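CIR protein (Plasmodium chabaudi chabaudi, PDB 6ZYV) is of unknown function but belongs to the variant PIR (Cir/Yir/Bir) family that malaria parasites probably display on infected red blood cells. Local coordinates at residues 135-138 against 139-142. The protein carries 5 engineered substitutions. Residues are numbered along the deposited sequence; the frame is centred on the assembly and turned at random.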
ATOM      1  N   ASN A 135       7.381  12.183 -15.918  1.00 70.73           N
ATOM      2  CA  ASN A 135       7.952  12.153 -14.568  1.00 67.75           C
ATOM      3  C   ASN A 135       7.250  11.084 -13.708  1.00 62.84           C
ATOM      4  O   ASN A 135       7.897  10.422 -12.903  1.00 62.16           O
ATOM      5  CB  ASN A 135       7.846  13.521 -13.903  1.00 70.08           C
ATOM      6  CG  ASN A 135       9.149  14.292 -13.866  1.00 76.23           C
ATOM      7  OD1 ASN A 135       9.482  14.940 -12.865  1.00 78.53           O
ATOM      8  ND2 ASN A 135       9.920  14.255 -14.952  1.00 77.49           N
ATOM      9  N   TYR A 136       5.936  10.904 -13.906  1.00 59.26           N
ATOM     10  CA  TYR A 136       5.157   9.936 -13.160  1.00 55.60           C
ATOM     11  C   TYR A 136       5.475   8.519 -13.582  1.00 53.32           C
ATOM     12  O   TYR A 136       5.578   7.630 -12.740  1.00 51.91           O
ATOM     13  CB  TYR A 136       3.648  10.196 -13.290  1.00 54.40           C
ATOM     14  CG  TYR A 136       2.873   9.413 -12.249  1.00 52.89           C
ATOM     15  CD1 TYR A 136       2.962   9.735 -10.903  1.00 53.26           C
ATOM     16  CD2 TYR A 136       2.134   8.287 -12.601  1.00 53.03           C
ATOM     17  CE1 TYR A 136       2.284   9.002  -9.940  1.00 53.72           C
ATOM     18  CE2 TYR A 136       1.432   7.558 -11.650  1.00 53.18           C
ATOM     19  CZ  TYR A 136       1.523   7.912 -10.317  1.00 54.55           C
ATOM     20  OH  TYR A 136       0.862   7.195  -9.355  1.00 56.29           O
ATOM     21  N   LYS A 137       5.648   8.310 -14.893  1.00 52.92           N
ATOM     22  CA  LYS A 137       6.007   6.999 -15.418  1.00 52.50           C
ATOM     23  C   LYS A 137       7.375   6.542 -14.831  1.00 51.74           C
ATOM     24  O   LYS A 137       7.506   5.387 -14.460  1.00 51.99           O
ATOM     25  CB  LYS A 137       6.023   7.008 -16.961  1.00 54.37           C
ATOM     26  CG  LYS A 137       6.303   5.639 -17.590  1.00 58.56           C
ATOM     27  CD  LYS A 137       5.342   4.531 -17.113  1.00 62.13           C
ATOM     28  CE  LYS A 137       5.801   3.152 -17.550  1.00 65.88           C
ATOM     29  NZ  LYS A 137       4.997   2.065 -16.928  1.00 66.02           N
ATOM     30  N   GLY A 138       8.297   7.479 -14.641  1.00 50.53           N
ATOM     31  CA  GLY A 138       9.595   7.206 -14.045  1.00 50.64           C
ATOM     32  C   GLY A 138       9.456   6.770 -12.604  1.00 50.01           C
ATOM     33  O   GLY A 138      10.152   5.856 -12.174  1.00 50.02           O
ATOM     34  N   ILE A 139       8.553   7.417 -11.852  1.00 49.23           N
ATOM     35  CA  ILE A 139       8.247   7.070 -10.466  1.00 48.58           C
ATOM     36  C   ILE A 139       7.684   5.642 -10.422  1.00 47.66           C
ATOM     37  O   ILE A 139       8.158   4.830  -9.640  1.00 47.25           O
ATOM     38  CB  ILE A 139       7.254   8.101  -9.850  1.00 49.19           C
ATOM     39  CG1 ILE A 139       7.948   9.456  -9.615  1.00 51.11           C
ATOM     40  CG2 ILE A 139       6.630   7.577  -8.553  1.00 48.54           C
ATOM     41  CD1 ILE A 139       6.996  10.590  -9.109  1.00 52.49           C
ATOM     42  N   VAL A 140       6.676   5.345 -11.261  1.00 47.15           N
ATOM     43  CA  VAL A 140       6.059   4.026 -11.325  1.00 46.60           C
ATOM     44  C   VAL A 140       7.088   2.948 -11.670  1.00 46.99           C
ATOM     45  O   VAL A 140       7.132   1.901 -10.999  1.00 47.22           O
ATOM     46  CB  VAL A 140       4.882   4.012 -12.323  1.00 46.31           C
ATOM     47  CG1 VAL A 140       4.414   2.588 -12.602  1.00 46.03           C
ATOM     48  CG2 VAL A 140       3.748   4.864 -11.816  1.00 46.44           C
ATOM     49  N   ASP A 141       7.918   3.211 -12.690  1.00 46.95           N
ATOM     50  CA  ASP A 141       8.958   2.274 -13.099  1.00 48.46           C
ATOM     51  C   ASP A 141       9.966   1.994 -11.982  1.00 46.81           C
ATOM     52  O   ASP A 141      10.396   0.851 -11.839  1.00 46.95           O
ATOM     53  CB  ASP A 141       9.698   2.784 -14.340  1.00 53.92           C
ATOM     54  CG  ASP A 141       8.976   2.518 -15.632  1.00 66.24           C
ATOM     55  OD1 ASP A 141       8.140   1.563 -15.667  1.00 67.93           O
ATOM     56  OD2 ASP A 141       9.236   3.262 -16.623  1.00 72.04           O
ATOM     57  N   LYS A 142      10.348   3.038 -11.211  1.00 44.93           N
ATOM     58  CA  LYS A 142      11.285   2.884 -10.120  1.00 43.87           C
ATOM     59  C   LYS A 142      10.659   2.035  -9.034  1.00 42.58           C
ATOM     60  O   LYS A 142      11.330   1.168  -8.513  1.00 42.33           O
ATOM     61  CB  LYS A 142      11.686   4.245  -9.528  1.00 45.72           C
ATOM     62  CG  LYS A 142      13.195   4.409  -9.302  1.00 51.21           C
ATOM     63  CD  LYS A 142      13.935   3.320  -8.501  1.00 53.25           C
ATOM     64  CE  LYS A 142      15.371   3.275  -8.989  1.00 55.98           C
ATOM     65  NZ  LYS A 142      16.258   2.260  -8.332  1.00 56.23           N
TER
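Near its start, helix 134-149 puts a lysine-aspartate pair, K137 and D141, one turn apart on a partly exposed flank, with Y136 and V140 on its buried side. K137 turns its chain away from its own backbone N (chi1 -176°) and bends at the next bond, which brings its end across to the D141 carboxylate. There NZ lies 3.4 Å from D141 OD1, a salt bridge whose hydrogen bond is weak, and the methylene CE sits equally near that oxygen. The ammonium has a second acid, E119, so the lysine probably shares its charge between two carboxylates. Between the same two residues, D141 N donates to K137 O at 2.8 Å as the i to i+4 helix bond. On the inner face of this all-helical PIR ectodomain, V140 brings CG2 to within 3.6 Å of Y136 CE2, slanting against the ring, while V140 N gives Y136 O a 2.9 Å bond. I139 CD1 adds a looser touch, 4.5 Å from Y136 CD1. Y136, I139 and V140 all pack on helix 81-101, through A88, D85 and I92; Y124 of helix 122-127 touches both the tyrosine and the valine.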